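Local structure of lipase-specific foldase (Burkholderia glumae, 2ES4) at residues 81-84 with 85-89; 183-186 with 187-191; 236-239 with 240-244; 269-272 with 273-277. The protein assists the folding of an extracellular lipase as that enzyme passes through the periplasm, acting as its dedicated membrane-bound chaperone. One frame throughout, in Å; residues are numbered along the deposited sequence.

How the contacts relate
Along the all-helical chain the four contacts follow in series, each within one continuous run of residues. Contact 1 opens helix 84-90, and contact 2 lies on helix 177-198 with its centre about 18 Å away; the two are joined by a salt bridge from Arg86 to Glu184. Contacts 3 and 4, on helices 221-245 and 263-294, have centres about 13 Å apart and meet where Ile240 and Gln244 pack on Met272. Between contacts 1 and 4 the centres are about 45 Å apart, on opposite sides of the chain's centre. All four have residues at the other protein chain of the complex, consistent with a chaperone that holds its client along an extended helical surface.

Contact 1. Residues 81-84 with 85-89; sequences RTRA and VREFF
Glu87 reaches back to Arg83 in an i, i+4 salt bridge at the first turn of helix 84-90, and its side chain meets the preceding residues at nearly every atom. CB lies 3.7 Å from Ala84 O. CG, set beside the backbone N by chi1 of -62°, comes within 3.4 Å of Arg83 O. From there the chain runs straight to the carboxylate, whose OE1 is directed to the Ala84 side and lies 3.8 Å from Ala84 CA. OE2 forms the salt bridge, 2.7 Å from Arg83 NH1, entering at the edge of the guanidinium near its plane. The hydrogen bond within this pair is weak because the N-H is bent away from the acceptor (136°), and the carboxylate plane stands almost perpendicular to the guanidinium plane (89°). A water accepts from Arg83 NH2 and donates to Glu87 OE2, bridging the two charged groups by a second path. OE2 also takes a hydrogen bond from a polar side chain of the other protein chain, so several partners fix this one oxygen.

At the N-terminal end of the helix the backbone begins its bonding. Val85 N donates to Thr82 O at 3.2 Å, Glu87 N to Arg83 O at 3.0 Å, and Phe88 N to Ala84 O at 3.2 Å. Around this turn, Val85 and Arg86 face helix 177-198, where Arg86 binds Phe180 O and Glu184, while Phe88 packs on helix 101-116 and Phe89 lies against helices 101-116 and 120-137.

Contact 2. Residues 183-186 with 187-191; sequences DEQR and RQRHD
Residues 183-186 and 187-191 form consecutive turns of helix 177-198, and the contact is one of polar side chains ranged i to i+4 along a partly exposed helix. Four backbone bonds carry it, from Arg187 N to Asp183 O (2.9 Å, almost straight at 176°) through to His190 N and Arg186 O (2.8 Å).

The Arg189 side chain crowds the far side of the Gln185 carbonyl oxygen: its CG is only 3.0 Å from Gln185 O, and CD is 3.5 Å from the same oxygen. Farther out, the Gln185 chain folds at its second torsion and brings one end of the terminal amide to one face of the Arg189 guanidinium, offset toward its NE/NH2 side, with the planes 19° apart.

In the adjacent i, i+4 pair, Glu184 and Gln188 run alongside each other in the same direction, with Glu184 CG 3.7 Å from Gln188 OE1. Their end groups are turned nearly at right angles, 87° apart, and each looks to a partner beyond the helix: Glu184 OE1 forms a salt bridge with Arg86 NH1, while Gln188 NE2 donates to the backbone of the other protein chain. The Arg187 guanidinium passes obliquely by Glu184 CG, leaving the opposite charges apart, NH2 4.8 Å from Glu184 OE1.

Helix 155-172 covers one side of this segment, its Leu162 touching Gln185, Gln188 and Arg189, while His190 rests on the loop residues Asp216 and Leu219.

Contact 3. Residues 236-239 with 240-244; sequences AVTK and IADLQ
On helix 221-245, Ile240 packs closely back onto the turn before it, in contrast to the more solvent-exposed flank where Thr238 meets Asp242. On the buried side Ile240 CB lies 3.5 Å from Val237 O and CG1 3.6 Å from Ala236 O, so its branched chain covers two successive carbonyls. The Ile240 side chain also touches Met272 of helix 263-294, Ile257 of helix 250-258 and an apolar side chain of the other protein chain. The backbone bond here, Ile240 N to Ala236 O, is weak at 3.5 Å; its neighbour, Ala241 N to Val237 O, is shorter at 3.0 Å.

On the more exposed flank Thr238 turns its methyl, CG2, to the Asp242 carboxylate, 3.4 Å from OD2. The torsion that does this, chi1 of -59°, puts OG1 beside the backbone N, from where it bonds Gln234 NE2. Thr238 O accepts Asp242 N at 2.8 Å, and Asp242 OD2 lies 3.0 Å from the same Thr238 O, two acceptors not bonded to each other.

These acceptors sit close together with Lys239 NZ well off, 6.8 Å from Asp242 OD2. The carboxylate probably gains little from this neighbour, and apolar burial, more than side-chain charge pairing, distinguishes the inner face of the helix.

Contact 4. Residues 269-272 with 273-277; sequences AAQM and QQDDE
Gln271 reaches Asp275, one turn on, through two torsions: chi1 of -173° sends CG off opposite the backbone N, and a bend at chi2 (60°) folds the amide up along helix 263-294. NE2 then donates to Asp275 OD1 at 2.7 Å in a fairly straight bond (160°). The acceptor lies close to the plane of the amide, whereas the donor comes in on the syn side of the carboxylate and somewhat out of its plane. OD1 also sits 3.0 Å from Gln271 O, and the N-H donated to OD1 probably offsets the closeness of these two acceptors.

The other end of the same amide is tied to Gln274. These two side chains cross at about a right angle, and a water donates to both carbonyl oxygens, at 2.9 Å from Gln271 OE1 and 2.6 Å from Gln274 OE1. Gln271 and Asp275 also touch a crystal neighbour, which may influence their conformations.

A different chemistry holds on the buried side. Met272 bends at its third torsion and lays CE 3.6 Å from Gln273 OE1, while the amide nitrogen of Gln273 bonds Ala248 O.

Separately, a second water joins Met272 O, at 3.2 Å, to Asp276 OD1, at 2.7 Å, next to the backbone bond from Asp276 N to Met272 O.

The helix is therefore two-sided: one water and the amide-carboxylate bond link the exposed polar groups, and the bridged acceptors on that face probably depend on solvent to offset their mutual repulsion, whereas Met272 presents its apolar chain to Ile240 and Gln244 of helix 221-245.

Contact 1. Residues 81-84 with 85-89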
loop_
_atom_site.group_PDB
_atom_site.type_symbol
_atom_site.label_atom_id
_atom_site.label_comp_id
_atom_site.label_asym_id
_atom_site.label_seq_id
_atom_site.Cartn_x
_atom_site.Cartn_y
_atom_site.Cartn_z
ATOM N N ARG B 81 23.275 -18.897 8.759
ATOM C CA ARG B 81 23.205 -18.430 7.381
ATOM C C ARG B 81 21.802 -18.439 6.799
ATOM O O ARG B 81 21.465 -19.267 5.953
ATOM C CB ARG B 81 24.189 -19.193 6.493
ATOM C CG ARG B 81 25.636 -18.922 6.836
ATOM C CD ARG B 81 26.578 -19.501 5.818
ATOM N NE ARG B 81 27.941 -19.011 6.013
ATOM C CZ ARG B 81 28.967 -19.312 5.223
ATOM N NH1 ARG B 81 28.793 -20.110 4.175
ATOM N NH2 ARG B 81 30.165 -18.796 5.462
ATOM N N THR B 82 20.973 -17.521 7.294
ATOM C CA THR B 82 19.590 -17.391 6.852
ATOM C C THR B 82 19.357 -15.966 6.379
ATOM O O THR B 82 20.177 -15.079 6.634
ATOM C CB THR B 82 18.592 -17.721 7.987
ATOM O OG1 THR B 82 18.774 -16.803 9.071
ATOM C CG2 THR B 82 18.797 -19.145 8.494
ATOM N N ARG B 83 18.232 -15.748 5.704
ATOM C CA ARG B 83 17.871 -14.429 5.194
ATOM C C ARG B 83 17.651 -13.414 6.309
ATOM O O ARG B 83 17.687 -12.206 6.071
ATOM C CB ARG B 83 16.631 -14.544 4.320
ATOM C CG ARG B 83 16.244 -13.272 3.571
ATOM C CD ARG B 83 15.140 -13.551 2.568
ATOM N NE ARG B 83 14.014 -14.284 3.153
ATOM C CZ ARG B 83 13.197 -13.806 4.090
ATOM N NH1 ARG B 83 13.367 -12.581 4.563
ATOM N NH2 ARG B 83 12.230 -14.567 4.575
ATOM N N ALA B 84 17.474 -13.915 7.531
ATOM C CA ALA B 84 17.273 -13.070 8.704
ATOM C C ALA B 84 18.462 -12.136 8.913
ATOM O O ALA B 84 18.297 -11.023 9.411
ATOM C CB ALA B 84 17.044 -13.916 9.931
ATOM N N VAL B 85 19.647 -12.572 8.482
ATOM C CA VAL B 85 20.855 -11.757 8.595
ATOM C C VAL B 85 20.707 -10.523 7.711
ATOM O O VAL B 85 21.009 -9.412 8.143
ATOM C CB VAL B 85 22.118 -12.535 8.177
ATOM C CG1 VAL B 85 23.350 -11.637 8.216
ATOM C CG2 VAL B 85 22.332 -13.706 9.093
ATOM N N ARG B 86 20.208 -10.729 6.491
ATOM C CA ARG B 86 19.994 -9.642 5.540
ATOM C C ARG B 86 18.901 -8.687 5.998
ATOM O O ARG B 86 19.006 -7.477 5.789
ATOM C CB ARG B 86 19.617 -10.193 4.166
ATOM C CG ARG B 86 19.267 -9.113 3.146
ATOM C CD ARG B 86 18.502 -9.659 1.984
ATOM N NE ARG B 86 17.909 -8.591 1.187
ATOM C CZ ARG B 86 17.088 -8.781 0.158
ATOM N NH1 ARG B 86 16.751 -10.010 -0.226
ATOM N NH2 ARG B 86 16.593 -7.734 -0.490
ATOM N N GLU B 87 17.850 -9.236 6.602
ATOM C CA GLU B 87 16.736 -8.421 7.085
ATOM C C GLU B 87 17.194 -7.443 8.154
ATOM O O GLU B 87 16.702 -6.315 8.218
ATOM C CB GLU B 87 15.612 -9.297 7.617
ATOM C CG GLU B 87 15.013 -10.213 6.567
ATOM C CD GLU B 87 13.774 -10.920 7.059
ATOM O OE1 GLU B 87 13.850 -11.636 8.076
ATOM O OE2 GLU B 87 12.718 -10.769 6.414
ATOM N N PHE B 88 18.179 -7.864 8.949
ATOM C CA PHE B 88 18.749 -7.013 9.984
ATOM C C PHE B 88 19.361 -5.761 9.360
ATOM O O PHE B 88 19.097 -4.647 9.810
ATOM C CB PHE B 88 19.799 -7.773 10.797
ATOM C CG PHE B 88 20.608 -6.894 11.705
ATOM C CD1 PHE B 88 20.057 -6.411 12.902
ATOM C CD2 PHE B 88 21.913 -6.498 11.339
ATOM C CE1 PHE B 88 20.791 -5.535 13.726
ATOM C CE2 PHE B 88 22.649 -5.628 12.146
ATOM C CZ PHE B 88 22.090 -5.144 13.343
ATOM N N PHE B 89 20.200 -5.967 8.349
ATOM C CA PHE B 89 20.862 -4.870 7.658
ATOM C C PHE B 89 19.921 -3.972 6.883
ATOM O O PHE B 89 20.044 -2.754 6.962
ATOM C CB PHE B 89 21.948 -5.396 6.737
ATOM C CG PHE B 89 23.092 -6.028 7.458
ATOM C CD1 PHE B 89 23.921 -5.256 8.285
ATOM C CD2 PHE B 89 23.338 -7.403 7.335
ATOM C CE1 PHE B 89 24.989 -5.847 8.991
ATOM C CE2 PHE B 89 24.404 -8.011 8.035
ATOM C CZ PHE B 89 25.232 -7.228 8.867
HETATM O O HOH W 1 10.650 -12.154 5.900
#

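Contact 2. Residues 183-186 with 187-191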
loop_
_atom_site.group_PDB
_atom_site.type_symbol
_atom_site.label_atom_id
_atom_site.label_comp_id
_atom_site.label_asym_id
_atom_site.label_seq_id
_atom_site.Cartn_x
_atom_site.Cartn_y
_atom_site.Cartn_z
ATOM N N ASP B 183 15.645 -16.711 -1.986
ATOM C CA ASP B 183 14.195 -16.665 -2.160
ATOM C C ASP B 183 13.757 -15.572 -3.128
ATOM O O ASP B 183 12.958 -15.830 -4.030
ATOM C CB ASP B 183 13.503 -16.459 -0.814
ATOM C CG ASP B 183 13.885 -17.514 0.207
ATOM O OD1 ASP B 183 13.761 -18.722 -0.096
ATOM O OD2 ASP B 183 14.314 -17.132 1.316
ATOM N N GLU B 184 14.327 -14.377 -2.968
ATOM C CA GLU B 184 14.014 -13.228 -3.819
ATOM C C GLU B 184 14.194 -13.550 -5.303
ATOM O O GLU B 184 13.310 -13.267 -6.113
ATOM C CB GLU B 184 14.888 -12.037 -3.437
ATOM C CG GLU B 184 14.591 -10.755 -4.205
ATOM C CD GLU B 184 15.476 -9.609 -3.777
ATOM O OE1 GLU B 184 15.469 -9.277 -2.575
ATOM O OE2 GLU B 184 16.178 -9.037 -4.638
ATOM N N GLN B 185 15.320 -14.182 -5.632
ATOM C CA GLN B 185 15.634 -14.573 -7.001
ATOM C C GLN B 185 14.590 -15.494 -7.608
ATOM O O GLN B 185 14.099 -15.228 -8.699
ATOM C CB GLN B 185 17.003 -15.250 -7.067
ATOM C CG GLN B 185 18.187 -14.295 -6.942
ATOM C CD GLN B 185 18.435 -13.460 -8.189
ATOM O OE1 GLN B 185 19.278 -12.567 -8.185
ATOM N NE2 GLN B 185 17.716 -13.756 -9.266
ATOM N N ARG B 186 14.202 -16.527 -6.861
ATOM C CA ARG B 186 13.198 -17.496 -7.310
ATOM C C ARG B 186 11.866 -16.805 -7.543
ATOM O O ARG B 186 11.309 -16.898 -8.632
ATOM C CB ARG B 186 12.994 -18.594 -6.273
ATOM C CG ARG B 186 14.260 -19.152 -5.720
ATOM C CD ARG B 186 14.002 -20.254 -4.701
ATOM N NE ARG B 186 15.077 -20.366 -3.713
ATOM C CZ ARG B 186 16.364 -20.573 -3.995
ATOM N NH1 ARG B 186 16.781 -20.700 -5.251
ATOM N NH2 ARG B 186 17.247 -20.629 -3.014
ATOM N N ARG B 187 11.411 -16.062 -6.531
ATOM C CA ARG B 187 10.154 -15.311 -6.569
ATOM C C ARG B 187 10.026 -14.500 -7.858
ATOM O O ARG B 187 9.070 -14.677 -8.615
ATOM C CB ARG B 187 10.080 -14.373 -5.359
ATOM C CG ARG B 187 8.758 -13.630 -5.181
ATOM C CD ARG B 187 8.799 -12.713 -3.961
ATOM N NE ARG B 187 9.616 -11.510 -4.162
ATOM C CZ ARG B 187 10.034 -10.707 -3.182
ATOM N NH1 ARG B 187 9.723 -10.974 -1.920
ATOM N NH2 ARG B 187 10.736 -9.620 -3.459
ATOM N N GLN B 188 11.044 -13.687 -8.139
ATOM C CA GLN B 188 11.067 -12.842 -9.328
ATOM C C GLN B 188 11.140 -13.630 -10.626
ATOM O O GLN B 188 10.300 -13.437 -11.499
ATOM C CB GLN B 188 12.222 -11.853 -9.260
ATOM C CG GLN B 188 12.133 -10.870 -8.112
ATOM C CD GLN B 188 13.328 -9.944 -8.053
ATOM O OE1 GLN B 188 14.466 -10.388 -7.904
ATOM N NE2 GLN B 188 13.076 -8.648 -8.174
ATOM N N ARG B 189 12.110 -14.543 -10.727
ATOM C CA ARG B 189 12.280 -15.376 -11.924
ATOM C C ARG B 189 10.986 -16.106 -12.268
ATOM O O ARG B 189 10.519 -16.048 -13.408
ATOM C CB ARG B 189 13.392 -16.403 -11.724
ATOM C CG ARG B 189 14.761 -15.805 -11.533
ATOM C CD ARG B 189 15.811 -16.882 -11.262
ATOM N NE ARG B 189 17.137 -16.322 -10.985
ATOM C CZ ARG B 189 17.860 -15.606 -11.846
ATOM N NH1 ARG B 189 17.402 -15.342 -13.063
ATOM N NH2 ARG B 189 19.047 -15.139 -11.487
ATOM N N HIS B 190 10.372 -16.700 -11.245
ATOM C CA HIS B 190 9.119 -17.433 -11.388
ATOM C C HIS B 190 7.989 -16.544 -11.914
ATOM O O HIS B 190 7.317 -16.908 -12.879
ATOM C CB HIS B 190 8.725 -18.054 -10.048
ATOM C CG HIS B 190 7.501 -18.908 -10.115
ATOM N ND1 HIS B 190 6.233 -18.378 -10.246
ATOM C CD2 HIS B 190 7.348 -20.248 -10.064
ATOM C CE1 HIS B 190 5.353 -19.359 -10.265
ATOM N NE2 HIS B 190 6.001 -20.504 -10.159
ATOM N N ASP B 191 7.798 -15.381 -11.290
ATOM C CA ASP B 191 6.752 -14.447 -11.706
ATOM C C ASP B 191 7.017 -13.861 -13.078
ATOM O O ASP B 191 6.093 -13.705 -13.872
ATOM C CB ASP B 191 6.586 -13.316 -10.694
ATOM C CG ASP B 191 5.996 -13.789 -9.382
ATOM O OD1 ASP B 191 5.042 -14.596 -9.403
ATOM O OD2 ASP B 191 6.484 -13.353 -8.321
#

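Contact 3. Residues 236-239 with 240-244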
loop_
_atom_site.group_PDB
_atom_site.type_symbol
_atom_site.label_atom_id
_atom_site.label_comp_id
_atom_site.label_asym_id
_atom_site.label_seq_id
_atom_site.Cartn_x
_atom_site.Cartn_y
_atom_site.Cartn_z
ATOM N N ALA B 236 -11.997 -18.130 3.557
ATOM C CA ALA B 236 -12.978 -18.063 4.641
ATOM C C ALA B 236 -13.753 -16.757 4.507
ATOM O O ALA B 236 -14.980 -16.736 4.614
ATOM C CB ALA B 236 -12.289 -18.124 5.984
ATOM N N VAL B 237 -13.027 -15.681 4.207
ATOM C CA VAL B 237 -13.634 -14.366 4.008
ATOM C C VAL B 237 -14.540 -14.414 2.773
ATOM O O VAL B 237 -15.660 -13.905 2.805
ATOM C CB VAL B 237 -12.555 -13.272 3.811
ATOM C CG1 VAL B 237 -13.189 -11.931 3.495
ATOM C CG2 VAL B 237 -11.692 -13.168 5.045
ATOM N N THR B 238 -14.062 -15.063 1.710
ATOM C CA THR B 238 -14.822 -15.186 0.465
ATOM C C THR B 238 -16.138 -15.944 0.646
ATOM O O THR B 238 -17.133 -15.603 0.007
ATOM C CB THR B 238 -13.991 -15.866 -0.644
ATOM O OG1 THR B 238 -12.809 -15.098 -0.889
ATOM C CG2 THR B 238 -14.781 -15.977 -1.944
ATOM N N LYS B 239 -16.148 -16.950 1.521
ATOM C CA LYS B 239 -17.367 -17.722 1.769
ATOM C C LYS B 239 -18.460 -16.827 2.339
ATOM O O LYS B 239 -19.620 -16.915 1.933
ATOM C CB LYS B 239 -17.105 -18.865 2.737
ATOM C CG LYS B 239 -16.098 -19.886 2.239
ATOM C CD LYS B 239 -15.985 -21.057 3.179
ATOM C CE LYS B 239 -17.245 -21.847 3.112
ATOM N NZ LYS B 239 -17.521 -22.453 1.793
ATOM N N ILE B 240 -18.059 -15.926 3.236
ATOM C CA ILE B 240 -18.988 -14.986 3.853
ATOM C C ILE B 240 -19.472 -13.987 2.804
ATOM O O ILE B 240 -20.679 -13.756 2.677
ATOM C CB ILE B 240 -18.331 -14.233 5.031
ATOM C CG1 ILE B 240 -17.921 -15.228 6.121
ATOM C CG2 ILE B 240 -19.292 -13.191 5.601
ATOM C CD1 ILE B 240 -17.196 -14.611 7.299
ATOM N N ALA B 241 -18.531 -13.444 2.028
ATOM C CA ALA B 241 -18.843 -12.472 0.979
ATOM C C ALA B 241 -19.817 -13.030 -0.048
ATOM O O ALA B 241 -20.761 -12.345 -0.439
ATOM C CB ALA B 241 -17.574 -12.002 0.294
ATOM N N ASP B 242 -19.620 -14.294 -0.428
ATOM C CA ASP B 242 -20.490 -14.959 -1.398
ATOM C C ASP B 242 -21.927 -15.086 -0.906
ATOM O O ASP B 242 -22.868 -14.882 -1.678
ATOM C CB ASP B 242 -19.952 -16.344 -1.766
ATOM C CG ASP B 242 -18.676 -16.286 -2.592
ATOM O OD1 ASP B 242 -18.485 -15.317 -3.361
ATOM O OD2 ASP B 242 -17.857 -17.221 -2.470
ATOM N N LEU B 243 -22.093 -15.380 0.382
ATOM C CA LEU B 243 -23.427 -15.503 0.965
ATOM C C LEU B 243 -24.148 -14.160 0.990
ATOM O O LEU B 243 -25.359 -14.097 0.777
ATOM C CB LEU B 243 -23.352 -16.100 2.362
ATOM C CG LEU B 243 -23.087 -17.601 2.374
ATOM C CD1 LEU B 243 -22.689 -18.047 3.745
ATOM C CD2 LEU B 243 -24.334 -18.339 1.903
ATOM N N GLN B 244 -23.386 -13.084 1.183
ATOM C CA GLN B 244 -23.958 -11.739 1.187
ATOM C C GLN B 244 -24.452 -11.388 -0.209
ATOM O O GLN B 244 -25.581 -10.920 -0.367
ATOM C CB GLN B 244 -22.927 -10.706 1.610
ATOM C CG GLN B 244 -22.445 -10.846 3.015
ATOM C CD GLN B 244 -21.414 -9.808 3.357
ATOM O OE1 GLN B 244 -21.732 -8.637 3.570
ATOM N NE2 GLN B 244 -20.172 -10.238 3.454
#

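Contact 4. Residues 269-272 with 273-277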
loop_
_atom_site.group_PDB
_atom_site.type_symbol
_atom_site.label_atom_id
_atom_site.label_comp_id
_atom_site.label_asym_id
_atom_site.label_seq_id
_atom_site.Cartn_x
_atom_site.Cartn_y
_atom_site.Cartn_z
ATOM N N ALA B 269 -20.955 -13.789 11.636
ATOM C CA ALA B 269 -21.422 -13.511 10.275
ATOM C C ALA B 269 -22.918 -13.213 10.241
ATOM O O ALA B 269 -23.360 -12.333 9.494
ATOM C CB ALA B 269 -21.093 -14.663 9.354
ATOM N N ALA B 270 -23.686 -13.936 11.056
ATOM C CA ALA B 270 -25.135 -13.742 11.146
ATOM C C ALA B 270 -25.438 -12.372 11.738
ATOM O O ALA B 270 -26.314 -11.665 11.239
ATOM C CB ALA B 270 -25.771 -14.825 11.992
ATOM N N GLN B 271 -24.676 -11.985 12.763
ATOM C CA GLN B 271 -24.848 -10.679 13.396
ATOM C C GLN B 271 -24.488 -9.579 12.403
ATOM O O GLN B 271 -25.147 -8.540 12.360
ATOM C CB GLN B 271 -23.985 -10.541 14.651
ATOM C CG GLN B 271 -24.248 -9.257 15.455
ATOM C CD GLN B 271 -25.687 -9.157 15.943
ATOM O OE1 GLN B 271 -26.130 -9.963 16.760
ATOM N NE2 GLN B 271 -26.428 -8.186 15.420
ATOM N N MET B 272 -23.459 -9.834 11.593
ATOM C CA MET B 272 -23.023 -8.883 10.569
ATOM C C MET B 272 -24.172 -8.637 9.587
ATOM O O MET B 272 -24.462 -7.486 9.246
ATOM C CB MET B 272 -21.806 -9.420 9.818
ATOM C CG MET B 272 -21.356 -8.549 8.646
ATOM S SD MET B 272 -20.206 -9.408 7.574
ATOM C CE MET B 272 -21.341 -10.443 6.694
ATOM N N GLN B 273 -24.843 -9.714 9.177
ATOM C CA GLN B 273 -25.982 -9.605 8.264
ATOM C C GLN B 273 -27.115 -8.825 8.892
ATOM O O GLN B 273 -27.716 -7.964 8.243
ATOM C CB GLN B 273 -26.509 -10.975 7.843
ATOM C CG GLN B 273 -25.716 -11.671 6.770
ATOM C CD GLN B 273 -25.563 -10.853 5.496
ATOM O OE1 GLN B 273 -24.715 -9.967 5.417
ATOM N NE2 GLN B 273 -26.363 -11.167 4.486
ATOM N N GLN B 274 -27.368 -9.106 10.171
ATOM C CA GLN B 274 -28.421 -8.425 10.923
ATOM C C GLN B 274 -28.129 -6.936 11.076
ATOM O O GLN B 274 -29.043 -6.113 10.961
ATOM C CB GLN B 274 -28.610 -9.060 12.300
ATOM C CG GLN B 274 -29.158 -10.455 12.234
ATOM C CD GLN B 274 -29.441 -11.089 13.566
ATOM O OE1 GLN B 274 -28.544 -11.257 14.387
ATOM N NE2 GLN B 274 -30.698 -11.463 13.787
ATOM N N ASP B 275 -26.857 -6.596 11.302
ATOM C CA ASP B 275 -26.435 -5.198 11.436
ATOM C C ASP B 275 -26.639 -4.466 10.110
ATOM O O ASP B 275 -27.115 -3.328 10.096
ATOM C CB ASP B 275 -24.958 -5.090 11.832
ATOM C CG ASP B 275 -24.671 -5.600 13.237
ATOM O OD1 ASP B 275 -25.605 -6.019 13.950
ATOM O OD2 ASP B 275 -23.486 -5.597 13.628
ATOM N N ASP B 276 -26.307 -5.138 9.004
ATOM C CA ASP B 276 -26.463 -4.564 7.665
ATOM C C ASP B 276 -27.924 -4.355 7.311
ATOM O O ASP B 276 -28.279 -3.328 6.738
ATOM C CB ASP B 276 -25.810 -5.443 6.596
ATOM C CG ASP B 276 -24.293 -5.351 6.600
ATOM O OD1 ASP B 276 -23.731 -4.431 7.230
ATOM O OD2 ASP B 276 -23.656 -6.208 5.951
ATOM N N GLU B 277 -28.769 -5.319 7.674
ATOM C CA GLU B 277 -30.199 -5.214 7.405
ATOM C C GLU B 277 -30.842 -4.089 8.207
ATOM O O GLU B 277 -31.643 -3.324 7.663
ATOM C CB GLU B 277 -30.904 -6.541 7.667
ATOM C CG GLU B 277 -30.618 -7.574 6.588
ATOM C CD GLU B 277 -31.392 -8.864 6.762
ATOM O OE1 GLU B 277 -32.445 -8.864 7.440
ATOM O OE2 GLU B 277 -30.944 -9.887 6.203
HETATM O O HOH W 2 -28.905 -10.686 16.927
HETATM O O HOH W 3 -22.345 -5.108 9.466
#